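Side-chain contacts in Orf c02003 protein (Sulfolobus solfataricus P2, PDB 2Q00), which is of unknown function but, as an all-helical archaeal PaREP1-family protein, probably resembles the helical domains of the nucleotidyltransferase C-terminal clan: residues K29-K32 and A33-A37; I79-L82 and W83-A86. All coordinates share one frame; numbering follows the deposited sequence.

Interaction 1: residues K29-K32 and A33-A37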
loop_
_atom_site.group_PDB
_atom_site.type_symbol
_atom_site.label_atom_id
_atom_site.label_comp_id
_atom_site.label_asym_id
_atom_site.label_seq_id
_atom_site.Cartn_x
_atom_site.Cartn_y
_atom_site.Cartn_z
ATOM N N LYS A 29 5.714 -6.504 -3.222
ATOM C CA LYS A 29 4.322 -6.938 -3.176
ATOM C C LYS A 29 3.573 -6.190 -2.097
ATOM O O LYS A 29 2.389 -5.859 -2.266
ATOM C CB LYS A 29 4.221 -8.446 -2.943
ATOM C CG LYS A 29 4.073 -9.256 -4.227
ATOM C CD LYS A 29 5.375 -9.433 -4.973
ATOM C CE LYS A 29 5.167 -9.372 -6.486
ATOM N NZ LYS A 29 3.942 -10.085 -6.949
ATOM N N TYR A 30 4.259 -5.925 -0.986
ATOM C CA TYR A 30 3.653 -5.177 0.107
ATOM C C TYR A 30 3.346 -3.778 -0.395
ATOM O O TYR A 30 2.316 -3.203 -0.059
ATOM C CB TYR A 30 4.597 -5.085 1.303
ATOM C CG TYR A 30 4.649 -6.327 2.167
ATOM C CD1 TYR A 30 3.507 -6.788 2.818
ATOM C CD2 TYR A 30 5.848 -7.030 2.347
ATOM C CE1 TYR A 30 3.548 -7.919 3.626
ATOM C CE2 TYR A 30 5.907 -8.164 3.161
ATOM C CZ TYR A 30 4.745 -8.607 3.802
ATOM O OH TYR A 30 4.764 -9.716 4.623
ATOM N N TYR A 31 4.252 -3.224 -1.195
ATOM C CA TYR A 31 4.032 -1.888 -1.723
ATOM C C TYR A 31 2.845 -1.907 -2.689
ATOM O O TYR A 31 1.975 -1.048 -2.628
ATOM C CB TYR A 31 5.279 -1.373 -2.437
ATOM C CG TYR A 31 5.085 0.008 -3.024
ATOM C CD1 TYR A 31 4.841 1.109 -2.197
ATOM C CD2 TYR A 31 5.125 0.213 -4.406
ATOM C CE1 TYR A 31 4.642 2.373 -2.731
ATOM C CE2 TYR A 31 4.928 1.474 -4.948
ATOM C CZ TYR A 31 4.683 2.550 -4.102
ATOM O OH TYR A 31 4.445 3.792 -4.622
ATOM N N LYS A 32 2.818 -2.887 -3.587
ATOM C CA LYS A 32 1.714 -3.009 -4.534
ATOM C C LYS A 32 0.405 -3.171 -3.771
ATOM O O LYS A 32 -0.623 -2.652 -4.188
ATOM C CB LYS A 32 1.932 -4.197 -5.472
ATOM C CG LYS A 32 2.962 -3.930 -6.552
ATOM C CD LYS A 32 3.115 -5.118 -7.485
ATOM C CE LYS A 32 4.076 -4.820 -8.641
ATOM N NZ LYS A 32 4.112 -5.991 -9.587
ATOM N N ALA A 33 0.451 -3.886 -2.648
ATOM C CA ALA A 33 -0.734 -4.071 -1.819
ATOM C C ALA A 33 -1.184 -2.700 -1.339
ATOM O O ALA A 33 -2.381 -2.405 -1.292
ATOM C CB ALA A 33 -0.424 -4.981 -0.602
ATOM N N ALA A 34 -0.215 -1.859 -0.985
ATOM C CA ALA A 34 -0.510 -0.509 -0.502
ATOM C C ALA A 34 -1.085 0.364 -1.606
ATOM O O ALA A 34 -2.038 1.115 -1.385
ATOM C CB ALA A 34 0.745 0.135 0.066
ATOM N N GLU A 35 -0.514 0.263 -2.801
ATOM C CA GLU A 35 -1.009 1.068 -3.897
ATOM C C GLU A 35 -2.488 0.764 -4.155
ATOM O O GLU A 35 -3.307 1.681 -4.293
ATOM C CB GLU A 35 -0.195 0.809 -5.153
ATOM C CG GLU A 35 -0.685 1.631 -6.336
ATOM C CD GLU A 35 0.180 1.472 -7.572
ATOM O OE1 GLU A 35 1.426 1.550 -7.444
ATOM O OE2 GLU A 35 -0.392 1.285 -8.670
ATOM N N GLU A 36 -2.826 -0.526 -4.183
ATOM C CA GLU A 36 -4.198 -0.961 -4.417
ATOM C C GLU A 36 -5.134 -0.504 -3.310
ATOM O O GLU A 36 -6.299 -0.184 -3.562
ATOM C CB GLU A 36 -4.262 -2.483 -4.539
ATOM C CG GLU A 36 -3.450 -3.035 -5.695
ATOM C CD GLU A 36 -3.938 -2.520 -7.029
ATOM O OE1 GLU A 36 -5.140 -2.694 -7.319
ATOM O OE2 GLU A 36 -3.122 -1.943 -7.784
ATOM N N ALA A 37 -4.630 -0.478 -2.084
ATOM C CA ALA A 37 -5.442 -0.051 -0.953
ATOM C C ALA A 37 -5.850 1.401 -1.143
ATOM O O ALA A 37 -6.990 1.780 -0.867
ATOM C CB ALA A 37 -4.664 -0.210 0.339
#
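The Y31 ring and the E35 carboxylate, one helical turn apart, are flat groups that lie near each other only loosely, with Y31 CE2 4.3 Å from E35 OE1, which is oblique to the ring. The Y31 ring stacks with H90 and meets W83 with the planes at about 45°, both on helix 79-95. Y30 turns its ring off toward helix 6-19, where it meets Y11 and its OH is hydrogen-bonded to E15. With CG anti to the backbone N (chi1 180°), the extended E35 side chain brings OE1 to the neighbourhood of the Y31 ring, and its OE2 forms a salt bridge with K39 one turn further on. E36 bends instead, laying CG 3.2 Å from K32 O, and its OE1 hydrogen-bonds to S6. Beneath these side chains runs regular alpha-helical bonding, from A33 N to K29 O at 2.8 Å through to E36 N to K32 O. The small A33 and A34 methyls sit close against carbonyl oxygens of the preceding turn, with A34 CB 3.2 Å from Y31 O. Helix 23-45 thus sets a buried carboxylate next to its aromatic and alanine side, and K39, with a long, weak pairing to R59, probably keeps E35 an anion.

Interaction 2: residues I79-L82 and W83-A86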
loop_
_atom_site.group_PDB
_atom_site.type_symbol
_atom_site.label_atom_id
_atom_site.label_comp_id
_atom_site.label_asym_id
_atom_site.label_seq_id
_atom_site.Cartn_x
_atom_site.Cartn_y
_atom_site.Cartn_z
ATOM N N ILE A 79 -3.723 7.085 7.467
ATOM C CA ILE A 79 -3.250 6.623 6.164
ATOM C C ILE A 79 -2.091 7.377 5.533
ATOM O O ILE A 79 -1.249 6.765 4.871
ATOM C CB ILE A 79 -4.410 6.435 5.123
ATOM C CG1 ILE A 79 -4.707 7.732 4.398
ATOM C CG2 ILE A 79 -5.677 5.909 5.830
ATOM C CD1 ILE A 79 -5.499 8.702 5.229
ATOM N N PRO A 80 -2.008 8.698 5.726
ATOM C CA PRO A 80 -0.853 9.340 5.087
ATOM C C PRO A 80 0.466 8.790 5.638
ATOM O O PRO A 80 1.446 8.659 4.908
ATOM C CB PRO A 80 -1.054 10.824 5.400
ATOM C CG PRO A 80 -1.834 10.802 6.702
ATOM C CD PRO A 80 -2.816 9.673 6.479
ATOM N N ILE A 81 0.498 8.442 6.919
ATOM C CA ILE A 81 1.728 7.899 7.478
ATOM C C ILE A 81 1.902 6.402 7.214
ATOM O O ILE A 81 3.029 5.911 7.180
ATOM C CB ILE A 81 1.852 8.225 8.977
ATOM C CG1 ILE A 81 0.487 8.183 9.645
ATOM C CG2 ILE A 81 2.434 9.626 9.145
ATOM C CD1 ILE A 81 0.525 8.479 11.136
ATOM N N LEU A 82 0.805 5.677 7.009
ATOM C CA LEU A 82 0.908 4.255 6.687
ATOM C C LEU A 82 1.491 4.218 5.279
ATOM O O LEU A 82 2.329 3.370 4.942
ATOM C CB LEU A 82 -0.465 3.588 6.704
ATOM C CG LEU A 82 -1.003 3.081 8.047
ATOM C CD1 LEU A 82 -0.628 4.041 9.148
ATOM C CD2 LEU A 82 -2.515 2.925 7.969
ATOM N N TRP A 83 1.058 5.162 4.457
ATOM C CA TRP A 83 1.565 5.237 3.098
ATOM C C TRP A 83 3.091 5.427 3.047
ATOM O O TRP A 83 3.767 4.825 2.205
ATOM C CB TRP A 83 0.879 6.371 2.324
ATOM C CG TRP A 83 1.460 6.519 0.961
ATOM C CD1 TRP A 83 2.240 7.544 0.505
ATOM C CD2 TRP A 83 1.405 5.551 -0.101
ATOM N NE1 TRP A 83 2.679 7.268 -0.773
ATOM C CE2 TRP A 83 2.180 6.054 -1.167
ATOM C CE3 TRP A 83 0.777 4.306 -0.251
ATOM C CZ2 TRP A 83 2.343 5.355 -2.371
ATOM C CZ3 TRP A 83 0.938 3.610 -1.446
ATOM C CH2 TRP A 83 1.717 4.140 -2.490
ATOM N N LYS A 84 3.638 6.258 3.938
ATOM C CA LYS A 84 5.087 6.487 3.952
ATOM C C LYS A 84 5.832 5.161 4.081
ATOM O O LYS A 84 6.786 4.903 3.340
ATOM C CB LYS A 84 5.482 7.422 5.100
ATOM C CG LYS A 84 4.955 8.851 4.946
ATOM C CD LYS A 84 5.507 9.779 6.039
ATOM C CE LYS A 84 4.948 11.203 5.930
ATOM N NZ LYS A 84 3.471 11.282 6.173
ATOM N N SER A 85 5.386 4.325 5.022
ATOM C CA SER A 85 5.981 3.002 5.238
ATOM C C SER A 85 5.986 2.198 3.933
ATOM O O SER A 85 6.966 1.506 3.602
ATOM C CB SER A 85 5.184 2.220 6.273
ATOM O OG SER A 85 5.121 2.923 7.489
ATOM N N ALA A 86 4.877 2.279 3.204
ATOM C CA ALA A 86 4.767 1.570 1.944
ATOM C C ALA A 86 5.867 2.100 1.017
ATOM O O ALA A 86 6.581 1.325 0.365
ATOM C CB ALA A 86 3.359 1.799 1.318
#
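K84 reaches back over one turn of helix 79-95 to I81, and its NZ comes within 3.6 Å of I81 CG2. The chain is extended as far as CE and bends only at its last torsion (chi4 65°), which turns the amino group back over the preceding turn, 3.5 Å from P80 O. Both residues are exposed, and the side chains cross at a slant with little more than this one touch between them, so the outer side of the turn is loosely made. The hydrogen bond from K84 N to P80 O on this side is weak, at 3.4 Å and 144°.

The inward side is closer around W83. Its N donates to I79 O at 2.8 Å, and W83 CB rests 3.3 Å from I79 O, so the same oxygen accepts the amide and lies against CB. A chi1 of 176° places CG opposite the amide nitrogen, and the indole leaves this turn for the core. L82 and S85 are buried on this helix as well, with S85 CB 3.4 Å from L82 O, an oxygen that also accepts a bond from A86 N. The buried S85 hydroxyl is hydrogen-bonded to D110 OD2 of helix 101-122.

Three neighbouring helices receive the buried side chains. W83 is wedged between helix 23-45, where it touches A34 and I38, and helix 62-71, where it meets F66 edge-to-face and packs on L65 and S69. I79 and L82 lean on L114 of helix 101-122, with L82 also reaching F117, so this first part of helix 79-95 joins three other helices of the all-alpha fold.

Overall arrangement
Interactions 1 and 2 are successive-turn contacts on two helices, 23-45 and 79-95, that pack against each other, with centres 11 Å apart. The centre of interaction 1 lies about 3 Å from the centre of the chain; that of interaction 2, about 8 Å out, has a solvent side as well as a buried one. They meet directly: A34 CB approaches A86 CB at 3.3 Å, and Y31 CD1 lies 3.1 Å from A86 O. Both also rest on L114 of helix 101-122. The central helix adds carboxylates with partners in its own and other helices, whereas the outer one combines aliphatic and indole packing, a buried S85-D110 hydrogen bond and an exposed lysine.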